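Local coordinates for protein putative sulfatase yidJ (Bacteroides fragilis, PDB 2QZU) that probably hydrolyses sulfate esters as a metal-binding arylsulfatase of the sulfatase family, at residues H134-Y139 / P160-G165; K140-T145 / K151-E156; I170-Y175 / S227-H232; P181-T186 / S192-N197. All coordinates share one frame; numbering follows the deposited sequence.

Contact 1 of 4, residues H134-Y139 / P160-G165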
loop_
_atom_site.group_PDB
_atom_site.type_symbol
_atom_site.label_atom_id
_atom_site.label_comp_id
_atom_site.label_asym_id
_atom_site.label_seq_id
_atom_site.Cartn_x
_atom_site.Cartn_y
_atom_site.Cartn_z
ATOM N N HIS A 134 8.102 -8.839 17.902
ATOM C CA HIS A 134 7.045 -7.911 18.304
ATOM C C HIS A 134 6.688 -7.926 19.793
ATOM O O HIS A 134 5.512 -7.958 20.148
ATOM C CB HIS A 134 5.774 -8.165 17.482
ATOM C CG HIS A 134 4.868 -6.974 17.393
ATOM N ND1 HIS A 134 3.577 -7.053 16.906
ATOM C CD2 HIS A 134 5.064 -5.675 17.716
ATOM C CE1 HIS A 134 3.026 -5.854 16.934
ATOM N NE2 HIS A 134 3.907 -4.997 17.421
ATOM N N LEU A 135 7.698 -7.904 20.658
ATOM C CA LEU A 135 7.445 -7.900 22.093
ATOM C C LEU A 135 8.224 -6.809 22.835
ATOM O O LEU A 135 8.318 -6.830 24.064
ATOM C CB LEU A 135 7.757 -9.281 22.687
ATOM C CG LEU A 135 6.664 -10.331 22.446
ATOM C CD1 LEU A 135 7.194 -11.715 22.794
ATOM C CD2 LEU A 135 5.429 -9.989 23.287
ATOM N N ASP A 136 8.772 -5.855 22.085
ATOM C CA ASP A 136 9.522 -4.743 22.677
ATOM C C ASP A 136 8.854 -3.397 22.371
ATOM O O ASP A 136 8.424 -3.150 21.245
ATOM C CB ASP A 136 10.960 -4.718 22.148
ATOM C CG ASP A 136 11.737 -5.972 22.503
ATOM O OD1 ASP A 136 11.782 -6.335 23.697
ATOM O OD2 ASP A 136 12.307 -6.592 21.585
ATOM N N ALA A 137 8.776 -2.532 23.379
ATOM C CA ALA A 137 8.179 -1.205 23.217
ATOM C C ALA A 137 9.176 -0.252 22.551
ATOM O O ALA A 137 10.309 -0.104 23.008
ATOM C CB ALA A 137 7.760 -0.651 24.581
ATOM N N PRO A 138 8.770 0.408 21.456
ATOM C CA PRO A 138 9.702 1.331 20.799
ATOM C C PRO A 138 9.973 2.559 21.673
ATOM O O PRO A 138 9.131 2.949 22.481
ATOM C CB PRO A 138 8.969 1.708 19.507
ATOM C CG PRO A 138 8.028 0.545 19.271
ATOM C CD PRO A 138 7.536 0.251 20.667
ATOM N N TYR A 139 11.150 3.157 21.519
ATOM C CA TYR A 139 11.499 4.356 22.277
ATOM C C TYR A 139 12.309 5.299 21.378
ATOM O O TYR A 139 12.960 4.856 20.435
ATOM C CB TYR A 139 12.279 3.980 23.546
ATOM C CG TYR A 139 13.695 3.508 23.316
ATOM C CD1 TYR A 139 14.727 4.424 23.115
ATOM C CD2 TYR A 139 14.005 2.148 23.307
ATOM C CE1 TYR A 139 16.030 4.003 22.912
ATOM C CE2 TYR A 139 15.314 1.714 23.101
ATOM C CZ TYR A 139 16.318 2.651 22.905
ATOM O OH TYR A 139 17.613 2.244 22.695
ATOM N N PRO A 160 20.354 -7.944 23.591
ATOM C CA PRO A 160 20.634 -9.287 24.110
ATOM C C PRO A 160 19.989 -9.651 25.449
ATOM O O PRO A 160 19.485 -10.767 25.616
ATOM C CB PRO A 160 22.160 -9.314 24.173
ATOM C CG PRO A 160 22.544 -8.473 22.992
ATOM C CD PRO A 160 21.595 -7.295 23.127
ATOM N N GLU A 161 19.993 -8.720 26.399
ATOM C CA GLU A 161 19.424 -8.997 27.712
ATOM C C GLU A 161 17.902 -9.145 27.717
ATOM O O GLU A 161 17.315 -9.514 28.737
ATOM C CB GLU A 161 19.848 -7.923 28.728
ATOM C CG GLU A 161 19.215 -6.556 28.518
ATOM C CD GLU A 161 19.984 -5.684 27.544
ATOM O OE1 GLU A 161 20.809 -6.219 26.767
ATOM O OE2 GLU A 161 19.755 -4.457 27.551
ATOM N N ARG A 162 17.262 -8.859 26.584
ATOM C CA ARG A 162 15.808 -9.004 26.481
ATOM C C ARG A 162 15.422 -10.134 25.520
ATOM O O ARG A 162 14.266 -10.242 25.112
ATOM C CB ARG A 162 15.161 -7.690 26.019
ATOM C CG ARG A 162 15.048 -6.623 27.116
ATOM C CD ARG A 162 14.397 -5.339 26.600
ATOM N NE ARG A 162 13.059 -5.564 26.058
ATOM C CZ ARG A 162 11.966 -5.724 26.796
ATOM N NH1 ARG A 162 12.043 -5.675 28.120
ATOM N NH2 ARG A 162 10.795 -5.953 26.209
ATOM N N ARG A 163 16.383 -10.986 25.174
ATOM C CA ARG A 163 16.113 -12.082 24.246
ATOM C C ARG A 163 15.720 -13.402 24.903
ATOM O O ARG A 163 15.487 -14.395 24.222
ATOM C CB ARG A 163 17.319 -12.293 23.324
ATOM C CG ARG A 163 17.546 -11.115 22.405
ATOM C CD ARG A 163 18.775 -11.261 21.527
ATOM N NE ARG A 163 19.031 -10.007 20.829
ATOM C CZ ARG A 163 20.107 -9.757 20.089
ATOM N NH1 ARG A 163 21.048 -10.681 19.933
ATOM N NH2 ARG A 163 20.252 -8.567 19.527
ATOM N N HIS A 164 15.651 -13.401 26.229
ATOM C CA HIS A 164 15.251 -14.575 26.987
ATOM C C HIS A 164 15.889 -15.907 26.580
ATOM O O HIS A 164 15.203 -16.918 26.427
ATOM C CB HIS A 164 13.723 -14.674 26.956
ATOM C CG HIS A 164 13.050 -13.543 27.666
ATOM N ND1 HIS A 164 12.778 -13.570 29.016
ATOM C CD2 HIS A 164 12.691 -12.309 27.235
ATOM C CE1 HIS A 164 12.285 -12.402 29.389
ATOM N NE2 HIS A 164 12.222 -11.619 28.325
ATOM N N GLY A 165 17.206 -15.901 26.405
ATOM C CA GLY A 165 17.899 -17.132 26.067
ATOM C C GLY A 165 18.151 -17.444 24.606
ATOM O O GLY A 165 18.925 -18.349 24.301
HETATM O O HOH W 1 11.852 -8.871 24.701
#

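Contact 2 of 4, residues K140-T145 / K151-E156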
loop_
_atom_site.group_PDB
_atom_site.type_symbol
_atom_site.label_atom_id
_atom_site.label_comp_id
_atom_site.label_asym_id
_atom_site.label_seq_id
_atom_site.Cartn_x
_atom_site.Cartn_y
_atom_site.Cartn_z
ATOM N N LYS A 140 12.250 6.597 21.662
ATOM C CA LYS A 140 12.953 7.595 20.856
ATOM C C LYS A 140 14.450 7.702 21.148
ATOM O O LYS A 140 14.877 7.564 22.294
ATOM C CB LYS A 140 12.309 8.971 21.056
ATOM C CG LYS A 140 10.861 9.065 20.613
ATOM C CD LYS A 140 10.347 10.492 20.737
ATOM C CE LYS A 140 8.921 10.618 20.229
ATOM N NZ LYS A 140 8.440 12.028 20.294
ATOM N N PRO A 141 15.271 7.936 20.106
ATOM C CA PRO A 141 14.866 8.090 18.703
ATOM C C PRO A 141 14.581 6.719 18.091
ATOM O O PRO A 141 15.367 5.787 18.255
ATOM C CB PRO A 141 16.076 8.777 18.070
ATOM C CG PRO A 141 17.221 8.201 18.859
ATOM C CD PRO A 141 16.700 8.262 20.275
ATOM N N TYR A 142 13.458 6.601 17.390
ATOM C CA TYR A 142 13.060 5.331 16.787
ATOM C C TYR A 142 14.009 4.864 15.686
ATOM O O TYR A 142 14.580 5.681 14.963
ATOM C CB TYR A 142 11.642 5.449 16.218
ATOM C CG TYR A 142 10.610 5.928 17.216
ATOM C CD1 TYR A 142 10.412 5.252 18.421
ATOM C CD2 TYR A 142 9.829 7.054 16.956
ATOM C CE1 TYR A 142 9.462 5.685 19.342
ATOM C CE2 TYR A 142 8.872 7.498 17.876
ATOM C CZ TYR A 142 8.698 6.808 19.066
ATOM O OH TYR A 142 7.770 7.234 19.986
ATOM N N VAL A 143 14.176 3.547 15.560
ATOM C CA VAL A 143 15.041 3.007 14.519
ATOM C C VAL A 143 14.445 3.407 13.173
ATOM O O VAL A 143 13.225 3.545 13.036
ATOM C CB VAL A 143 15.183 1.467 14.608
ATOM C CG1 VAL A 143 15.884 1.088 15.907
ATOM C CG2 VAL A 143 13.828 0.801 14.515
ATOM N N ASP A 144 15.313 3.578 12.184
ATOM C CA ASP A 144 14.910 4.041 10.860
ATOM C C ASP A 144 14.233 3.094 9.863
ATOM O O ASP A 144 14.793 2.798 8.805
ATOM C CB ASP A 144 16.124 4.708 10.194
ATOM C CG ASP A 144 15.758 5.483 8.943
ATOM O OD1 ASP A 144 14.703 6.150 8.945
ATOM O OD2 ASP A 144 16.535 5.437 7.963
ATOM N N THR A 145 13.030 2.623 10.193
ATOM C CA THR A 145 12.264 1.781 9.269
ATOM C C THR A 145 10.964 2.529 8.979
ATOM O O THR A 145 10.542 3.372 9.773
ATOM C CB THR A 145 11.956 0.371 9.836
ATOM O OG1 THR A 145 11.353 0.484 11.126
ATOM C CG2 THR A 145 13.237 -0.451 9.924
ATOM N N LYS A 151 3.233 9.643 13.499
ATOM C CA LYS A 151 2.777 9.771 14.877
ATOM C C LYS A 151 3.057 8.562 15.762
ATOM O O LYS A 151 3.381 8.719 16.939
ATOM C CB LYS A 151 1.284 10.079 14.892
ATOM N N VAL A 152 2.937 7.360 15.202
ATOM C CA VAL A 152 3.147 6.141 15.979
ATOM C C VAL A 152 4.192 5.190 15.390
ATOM O O VAL A 152 4.111 4.814 14.217
ATOM C CB VAL A 152 1.812 5.369 16.140
ATOM C CG1 VAL A 152 2.030 4.109 16.961
ATOM C CG2 VAL A 152 0.766 6.271 16.802
ATOM N N ALA A 153 5.159 4.801 16.223
ATOM C CA ALA A 153 6.235 3.885 15.830
ATOM C C ALA A 153 5.902 2.474 16.303
ATOM O O ALA A 153 5.350 2.292 17.391
ATOM C CB ALA A 153 7.560 4.339 16.433
ATOM N N TRP A 154 6.267 1.476 15.499
ATOM C CA TRP A 154 5.957 0.084 15.817
ATOM C C TRP A 154 7.134 -0.875 15.943
ATOM O O TRP A 154 7.017 -1.926 16.570
ATOM C CB TRP A 154 5.017 -0.487 14.748
ATOM C CG TRP A 154 3.634 0.062 14.782
ATOM C CD1 TRP A 154 3.248 1.337 14.493
ATOM C CD2 TRP A 154 2.450 -0.641 15.170
ATOM N NE1 TRP A 154 1.893 1.476 14.680
ATOM C CE2 TRP A 154 1.377 0.274 15.098
ATOM C CE3 TRP A 154 2.189 -1.959 15.576
ATOM C CZ2 TRP A 154 0.062 -0.080 15.415
ATOM C CZ3 TRP A 154 0.881 -2.315 15.893
ATOM C CH2 TRP A 154 -0.165 -1.377 15.811
ATOM N N ASN A 155 8.262 -0.519 15.343
ATOM C CA ASN A 155 9.416 -1.401 15.335
ATOM C C ASN A 155 10.514 -0.985 16.303
ATOM O O ASN A 155 10.836 0.194 16.432
ATOM C CB ASN A 155 9.933 -1.485 13.895
ATOM C CG ASN A 155 11.065 -2.473 13.722
ATOM O OD1 ASN A 155 11.025 -3.594 14.230
ATOM N ND2 ASN A 155 12.080 -2.063 12.978
ATOM N N GLU A 156 11.071 -1.969 17.001
ATOM C CA GLU A 156 12.129 -1.713 17.967
ATOM C C GLU A 156 13.108 -2.888 18.024
ATOM O O GLU A 156 12.760 -4.020 17.697
ATOM C CB GLU A 156 11.515 -1.455 19.349
ATOM C CG GLU A 156 12.526 -1.139 20.447
ATOM C CD GLU A 156 13.444 0.023 20.087
ATOM O OE1 GLU A 156 12.957 1.169 19.983
ATOM O OE2 GLU A 156 14.657 -0.215 19.903
HETATM O O HOH W 2 12.428 2.196 17.504
#

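Contact 3 of 4, residues I170-Y175 / S227-H232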
loop_
_atom_site.group_PDB
_atom_site.type_symbol
_atom_site.label_atom_id
_atom_site.label_comp_id
_atom_site.label_asym_id
_atom_site.label_seq_id
_atom_site.Cartn_x
_atom_site.Cartn_y
_atom_site.Cartn_z
ATOM N N ILE A 170 18.191 -13.593 14.534
ATOM C CA ILE A 170 18.048 -12.976 13.216
ATOM C C ILE A 170 16.579 -12.588 13.226
ATOM O O ILE A 170 15.727 -13.310 12.706
ATOM C CB ILE A 170 18.312 -13.973 12.077
ATOM C CG1 ILE A 170 19.732 -14.532 12.202
ATOM C CG2 ILE A 170 18.137 -13.277 10.732
ATOM C CD1 ILE A 170 20.039 -15.658 11.241
ATOM N N ALA A 171 16.290 -11.439 13.822
ATOM C CA ALA A 171 14.913 -11.018 13.974
ATOM C C ALA A 171 14.686 -9.518 13.944
ATOM O O ALA A 171 15.621 -8.727 13.794
ATOM C CB ALA A 171 14.381 -11.582 15.282
ATOM N N TYR A 172 13.418 -9.147 14.090
ATOM C CA TYR A 172 13.004 -7.752 14.108
ATOM C C TYR A 172 11.760 -7.604 14.989
ATOM O O TYR A 172 11.223 -8.601 15.483
ATOM C CB TYR A 172 12.706 -7.273 12.683
ATOM C CG TYR A 172 11.642 -8.075 11.967
ATOM C CD1 TYR A 172 11.945 -9.293 11.350
ATOM C CD2 TYR A 172 10.322 -7.623 11.917
ATOM C CE1 TYR A 172 10.954 -10.037 10.700
ATOM C CE2 TYR A 172 9.331 -8.354 11.271
ATOM C CZ TYR A 172 9.653 -9.560 10.665
ATOM O OH TYR A 172 8.674 -10.278 10.017
ATOM N N GLY A 173 11.322 -6.363 15.210
ATOM C CA GLY A 173 10.136 -6.119 16.020
ATOM C C GLY A 173 8.928 -6.453 15.167
ATOM O O GLY A 173 8.281 -7.479 15.362
ATOM N N THR A 174 8.609 -5.562 14.234
ATOM C CA THR A 174 7.531 -5.793 13.281
ATOM C C THR A 174 7.856 -4.941 12.060
ATOM O O THR A 174 8.465 -3.877 12.181
ATOM C CB THR A 174 6.120 -5.484 13.858
ATOM O OG1 THR A 174 5.129 -6.068 12.996
ATOM C CG2 THR A 174 5.879 -3.990 13.981
ATOM N N TYR A 175 7.483 -5.432 10.882
ATOM C CA TYR A 175 7.783 -4.769 9.610
ATOM C C TYR A 175 7.027 -5.600 8.580
ATOM O O TYR A 175 7.203 -6.822 8.529
ATOM C CB TYR A 175 9.288 -4.852 9.361
ATOM C CG TYR A 175 9.776 -4.279 8.053
ATOM C CD1 TYR A 175 10.211 -2.955 7.960
ATOM C CD2 TYR A 175 9.862 -5.082 6.918
ATOM C CE1 TYR A 175 10.731 -2.453 6.763
ATOM C CE2 TYR A 175 10.370 -4.592 5.728
ATOM C CZ TYR A 175 10.807 -3.285 5.655
ATOM O OH TYR A 175 11.351 -2.831 4.477
ATOM N N SER A 227 9.541 -17.446 12.977
ATOM C CA SER A 227 8.339 -16.619 13.005
ATOM C C SER A 227 8.181 -15.828 11.706
ATOM O O SER A 227 8.761 -14.751 11.548
ATOM C CB SER A 227 8.426 -15.671 14.206
ATOM O OG SER A 227 7.295 -14.826 14.300
HETATM N N MSE A 228 7.384 -16.364 10.784
HETATM C CA MSE A 228 7.165 -15.723 9.488
HETATM C C MSE A 228 6.047 -14.691 9.539
HETATM O O MSE A 228 5.089 -14.839 10.298
HETATM C CB MSE A 228 6.847 -16.785 8.437
HETATM C CG MSE A 228 7.969 -17.796 8.244
HETATM SE SE MSE A 228 7.435 -19.230 7.053
HETATM C CE MSE A 228 9.135 -20.158 6.922
ATOM N N ASN A 229 6.170 -13.655 8.715
ATOM C CA ASN A 229 5.185 -12.580 8.687
ATOM C C ASN A 229 3.970 -12.905 7.811
ATOM O O ASN A 229 2.834 -12.850 8.284
ATOM C CB ASN A 229 5.850 -11.271 8.247
ATOM C CG ASN A 229 5.162 -10.050 8.829
ATOM O OD1 ASN A 229 3.936 -9.967 8.842
ATOM N ND2 ASN A 229 5.949 -9.096 9.316
ATOM N N PRO A 230 4.180 -13.234 6.521
ATOM C CA PRO A 230 2.997 -13.555 5.711
ATOM C C PRO A 230 2.322 -14.753 6.389
ATOM O O PRO A 230 2.995 -15.545 7.041
ATOM C CB PRO A 230 3.594 -13.940 4.359
ATOM C CG PRO A 230 4.892 -13.166 4.311
ATOM C CD PRO A 230 5.418 -13.311 5.721
ATOM N N PRO A 231 1.000 -14.929 6.212
ATOM C CA PRO A 231 0.046 -14.148 5.424
ATOM C C PRO A 231 -0.477 -12.843 6.029
ATOM O O PRO A 231 -1.577 -12.409 5.696
ATOM C CB PRO A 231 -1.072 -15.150 5.165
ATOM C CG PRO A 231 -1.114 -15.907 6.448
ATOM C CD PRO A 231 0.348 -16.132 6.769
ATOM N N HIS A 232 0.296 -12.227 6.917
ATOM C CA HIS A 232 -0.101 -10.951 7.507
ATOM C C HIS A 232 -0.065 -9.925 6.373
ATOM O O HIS A 232 0.623 -10.131 5.373
ATOM C CB HIS A 232 0.867 -10.568 8.630
ATOM C CG HIS A 232 0.574 -9.243 9.265
ATOM N ND1 HIS A 232 1.095 -8.059 8.789
ATOM C CD2 HIS A 232 -0.155 -8.920 10.358
ATOM C CE1 HIS A 232 0.701 -7.065 9.565
ATOM N NE2 HIS A 232 -0.059 -7.560 10.525
HETATM O O HOH W 3 9.021 -12.768 9.725
HETATM O O HOH W 4 3.297 -8.210 10.993
#

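Contact 4 of 4, residues P181-T186 / S192-N197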
loop_
_atom_site.group_PDB
_atom_site.type_symbol
_atom_site.label_atom_id
_atom_site.label_comp_id
_atom_site.label_asym_id
_atom_site.label_seq_id
_atom_site.Cartn_x
_atom_site.Cartn_y
_atom_site.Cartn_z
ATOM N N PRO A 181 12.401 -7.377 3.523
ATOM C CA PRO A 181 12.395 -7.398 4.988
ATOM C C PRO A 181 13.723 -6.955 5.583
ATOM O O PRO A 181 14.738 -6.914 4.891
ATOM C CB PRO A 181 12.088 -8.856 5.302
ATOM C CG PRO A 181 12.821 -9.575 4.209
ATOM C CD PRO A 181 12.457 -8.747 2.981
HETATM N N MSE A 182 13.706 -6.598 6.863
HETATM C CA MSE A 182 14.930 -6.206 7.546
HETATM C C MSE A 182 15.094 -7.059 8.793
HETATM O O MSE A 182 14.119 -7.604 9.325
HETATM C CB MSE A 182 14.932 -4.706 7.889
HETATM C CG MSE A 182 13.641 -4.154 8.445
HETATM SE SE MSE A 182 13.369 -4.611 10.290
HETATM C CE MSE A 182 11.879 -3.469 10.685
ATOM N N TYR A 183 16.335 -7.181 9.247
ATOM C CA TYR A 183 16.655 -8.001 10.403
ATOM C C TYR A 183 17.868 -7.467 11.136
ATOM O O TYR A 183 18.631 -6.650 10.611
ATOM C CB TYR A 183 17.008 -9.428 9.960
ATOM C CG TYR A 183 15.951 -10.135 9.154
ATOM C CD1 TYR A 183 14.968 -10.904 9.778
ATOM C CD2 TYR A 183 15.907 -10.005 7.766
ATOM C CE1 TYR A 183 13.965 -11.524 9.041
ATOM C CE2 TYR A 183 14.907 -10.613 7.019
ATOM C CZ TYR A 183 13.938 -11.370 7.659
ATOM O OH TYR A 183 12.936 -11.951 6.924
ATOM N N TRP A 184 18.031 -7.951 12.360
ATOM C CA TRP A 184 19.190 -7.645 13.181
ATOM C C TRP A 184 19.778 -9.027 13.417
ATOM O O TRP A 184 19.047 -9.947 13.797
ATOM C CB TRP A 184 18.794 -7.074 14.539
ATOM C CG TRP A 184 18.530 -5.611 14.578
ATOM C CD1 TRP A 184 19.451 -4.604 14.676
ATOM C CD2 TRP A 184 17.247 -4.988 14.606
ATOM N NE1 TRP A 184 18.812 -3.388 14.775
ATOM C CE2 TRP A 184 17.458 -3.597 14.735
ATOM C CE3 TRP A 184 15.933 -5.473 14.538
ATOM C CZ2 TRP A 184 16.404 -2.683 14.799
ATOM C CZ3 TRP A 184 14.884 -4.566 14.603
ATOM C CH2 TRP A 184 15.127 -3.184 14.733
ATOM N N ASN A 185 21.072 -9.186 13.171
ATOM C CA ASN A 185 21.728 -10.461 13.426
ATOM C C ASN A 185 22.086 -10.433 14.914
ATOM O O ASN A 185 21.794 -9.456 15.602
ATOM C CB ASN A 185 22.977 -10.611 12.553
ATOM C CG ASN A 185 23.904 -9.426 12.658
ATOM O OD1 ASN A 185 24.403 -9.112 13.736
ATOM N ND2 ASN A 185 24.136 -8.751 11.538
ATOM N N THR A 186 22.732 -11.482 15.408
ATOM C CA THR A 186 23.061 -11.574 16.829
ATOM C C THR A 186 23.868 -10.433 17.447
ATOM O O THR A 186 23.548 -9.978 18.544
ATOM C CB THR A 186 23.784 -12.908 17.138
ATOM O OG1 THR A 186 22.976 -14.002 16.681
ATOM C CG2 THR A 186 24.017 -13.058 18.641
ATOM N N SER A 192 22.045 -0.821 13.315
ATOM C CA SER A 192 22.729 -1.560 12.263
ATOM C C SER A 192 21.974 -2.767 11.709
ATOM O O SER A 192 22.572 -3.816 11.440
ATOM C CB SER A 192 24.109 -1.998 12.751
ATOM O OG SER A 192 24.950 -0.871 12.932
ATOM N N PHE A 193 20.664 -2.622 11.547
ATOM C CA PHE A 193 19.863 -3.690 10.970
ATOM C C PHE A 193 20.185 -3.678 9.476
ATOM O O PHE A 193 20.765 -2.716 8.975
ATOM C CB PHE A 193 18.364 -3.437 11.183
ATOM C CG PHE A 193 17.917 -2.045 10.822
ATOM C CD1 PHE A 193 18.008 -1.009 11.749
ATOM C CD2 PHE A 193 17.420 -1.769 9.554
ATOM C CE1 PHE A 193 17.608 0.284 11.417
ATOM C CE2 PHE A 193 17.019 -0.479 9.210
ATOM C CZ PHE A 193 17.111 0.549 10.145
ATOM N N TYR A 194 19.820 -4.742 8.771
ATOM C CA TYR A 194 20.080 -4.824 7.338
ATOM C C TYR A 194 18.843 -5.282 6.585
ATOM O O TYR A 194 17.963 -5.928 7.152
ATOM C CB TYR A 194 21.224 -5.800 7.047
ATOM C CG TYR A 194 20.963 -7.211 7.528
ATOM C CD1 TYR A 194 21.272 -7.587 8.831
ATOM C CD2 TYR A 194 20.400 -8.169 6.680
ATOM C CE1 TYR A 194 21.031 -8.879 9.284
ATOM C CE2 TYR A 194 20.152 -9.469 7.127
ATOM C CZ TYR A 194 20.473 -9.813 8.430
ATOM O OH TYR A 194 20.246 -11.089 8.891
ATOM N N TYR A 195 18.783 -4.937 5.305
ATOM C CA TYR A 195 17.669 -5.325 4.455
ATOM C C TYR A 195 18.104 -6.489 3.571
ATOM O O TYR A 195 19.287 -6.627 3.250
ATOM C CB TYR A 195 17.243 -4.153 3.568
ATOM C CG TYR A 195 16.519 -3.044 4.293
ATOM C CD1 TYR A 195 15.171 -3.170 4.636
ATOM C CD2 TYR A 195 17.184 -1.865 4.640
ATOM C CE1 TYR A 195 14.504 -2.150 5.305
ATOM C CE2 TYR A 195 16.523 -0.839 5.309
ATOM C CZ TYR A 195 15.187 -0.988 5.638
ATOM O OH TYR A 195 14.541 0.024 6.304
ATOM N N VAL A 196 17.142 -7.320 3.188
ATOM C CA VAL A 196 17.389 -8.466 2.323
ATOM C C VAL A 196 16.470 -8.367 1.101
ATOM O O VAL A 196 15.279 -8.096 1.236
ATOM C CB VAL A 196 17.093 -9.794 3.061
ATOM C CG1 VAL A 196 17.337 -10.968 2.133
ATOM C CG2 VAL A 196 17.965 -9.905 4.306
ATOM N N ASN A 197 17.025 -8.583 -0.090
ATOM C CA ASN A 197 16.239 -8.520 -1.321
ATOM C C ASN A 197 15.717 -9.912 -1.656
ATOM O O ASN A 197 16.084 -10.508 -2.666
ATOM C CB ASN A 197 17.100 -7.979 -2.468
ATOM C CG ASN A 197 17.406 -6.493 -2.324
ATOM O OD1 ASN A 197 18.313 -5.969 -2.970
ATOM N ND2 ASN A 197 16.638 -5.805 -1.483
#

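Contact 1 of 4, residues H134-Y139 / P160-G165
D136 and R162 meet through a single carboxylate oxygen. The side-on edge of the guanidinium supplies two donors to it: NE of R162 lies 2.8 Å from OD1 of D136, and NH2 of R162 lies 2.7 Å from the same OD1. Both bonds of this salt bridge are noticeably bent, near 140° at the hydrogen, as expected when neighbouring N-H groups converge on one atom. They also differ in approach, since NH2 uses the anti lone pair of OD1 whereas NE comes from above the carboxylate plane. The two flat groups are accordingly steeply turned, at 67°. A kink in the arginine chain at chi3 (58°) turns this edge onto the aspartate.

A third hydrogen reaches OD1 from water 1, at 2.7 Å from that D136 atom, and the water's other hydrogen goes to the backbone O of R162 at 2.8 Å. Further out, NH2 of R162 also bonds to O of L109, while the side chain of L135 packs on R80 and M84 of helix 76-85. H134, two residues before D136, bonds to S76, the predicted site of 3-oxoalanine formation, although serine is present here. With one arginine held at both its guanidinium and its carbonyl, the chemistry is consistent with a well-constrained salt bridge, the water closing a ring between two segments of the long loop between strands 126-130 and 168-172.

Contact 2 of 4, residues K140-T145 / K151-E156
Y142 carries CG opposite its own carbonyl carbon (chi1 -54°), which sets its ring beneath A153, while N155 extends its amide away from its backbone N (chi1 -175°) to meet T145. The methyl CB of A153 sits almost centrally over the tyrosine, 3.4 Å from the ring centroid of Y142 and 6° off the normal, a CH-pi contact. The other face of that ring is covered toward its rim by CG of K140.

From the amide, ND2 of N155 donates to OG1 of T145 at 3.2 Å, although the position of this nitrogen is less certain. OG1 of T145 also bonds to N147, and OD1 of N155 receives the backbone N of T174.

Water 2 joins the same backbones: it accepts from N of V143 at 2.9 Å and donates to O of N155 and to OE1 of E156. An inverse gamma turn centred on D144 aims both V143 and T145 at the facing segment. OE2 of E156 is salt-bridged to R190. Both segments, irregular parts of the loop between strands 126-130 and 168-172, are joined by the CH-pi contact, the amide bond and water 2, which probably helps satisfy V143 N, N155 O and E156 OE1.

Contact 3 of 4, residues I170-Y175 / S227-H232
Y172 and N229 stand where strands 168-172 and 222-228 run out into loops, with the nearest CA atoms, of Y175 and N229, still 8.3 Å apart. Side chains and water therefore do the bridging. The tyrosine CG lies between the backbone N and the carbonyl carbon (chi1 58°), directing the ring across the gap. There ND2 of N229 donates to OH of Y172 at 3.1 Å, meeting the ring at its edge. The ring and amide planes are nearly parallel, 11° apart, yet the bond leaves the amide plane by 21°. The same nitrogen also bonds to D176.

OH of Y172 donates to water 3 over a short 2.5 Å, and that water donates to O of S227 at 2.7 Å, so one hydroxyl reaches S227, still in the strand, through water and N229, just past its end, directly. Water 4 donates to OD1 of N229 at 2.8 Å and, weakly, to OG1 of T174, while lying over the face of the H232 ring.

On the far side M228, a selenomethionine, packs against helices 200-213 and 267-299. The contact thus joins the C-terminal ends of parallel strands 168-172 and 222-228, separated in the sheet by 126-130; in the alpha/beta enzymes of the alkaline phosphatase clan that end of the sheet holds the active site, as is probable here.

Contact 4 of 4, residues P181-T186 / S192-N197
W184 and F193 lie side by side and point the same way at one end of a short antiparallel beta hairpin, strands 182-183 and 194-195. CB of F193 sits over the indole, 3.6 Å from the centroid of its five-membered ring and 11° off the normal. Beyond it the phenyl turns its edge toward the six-membered ring of W184, an offset edge-to-face pair with planes at 69°.

Y183 and Y194, the hydrogen-bonded pair, share one face of the hairpin: CB of Y183 makes an off-centre CH-pi contact with the Y194 ring, and CD2 of Y183 touches CG2 of V196 at 4.0 Å. On the other face, in the non-hydrogen-bonded pair, CB of the selenomethionine M182 rests 3.6 Å from CD1 of Y195. Both tyrosine hydroxyls of the first face are held outside the hairpin, Y183 by E204 and Y194 by Y203. Past the last strand pair, N of V196 still donates to O of P181 at 3.0 Å.

The four contacts illustrate how the connections between strands of a sheet are held by nested closures. From the N terminus, the chain leaves strand 126-130 and contact 1 closes a loop, inside which contact 2 closes a smaller one before the chain enters strand 168-172; OE1 of E156 meets N of Y139 between them. Contact 3 opens at the end of that edge strand and closes at the end of strand 222-228; the hairpin of contact 4 is nested within it, tied to the main sheet by A171 bonding to W184. The two nested pairs follow in series, yet are linked: OD1 of N155 meets N of T174, and NH1 of R163 reaches O of T186.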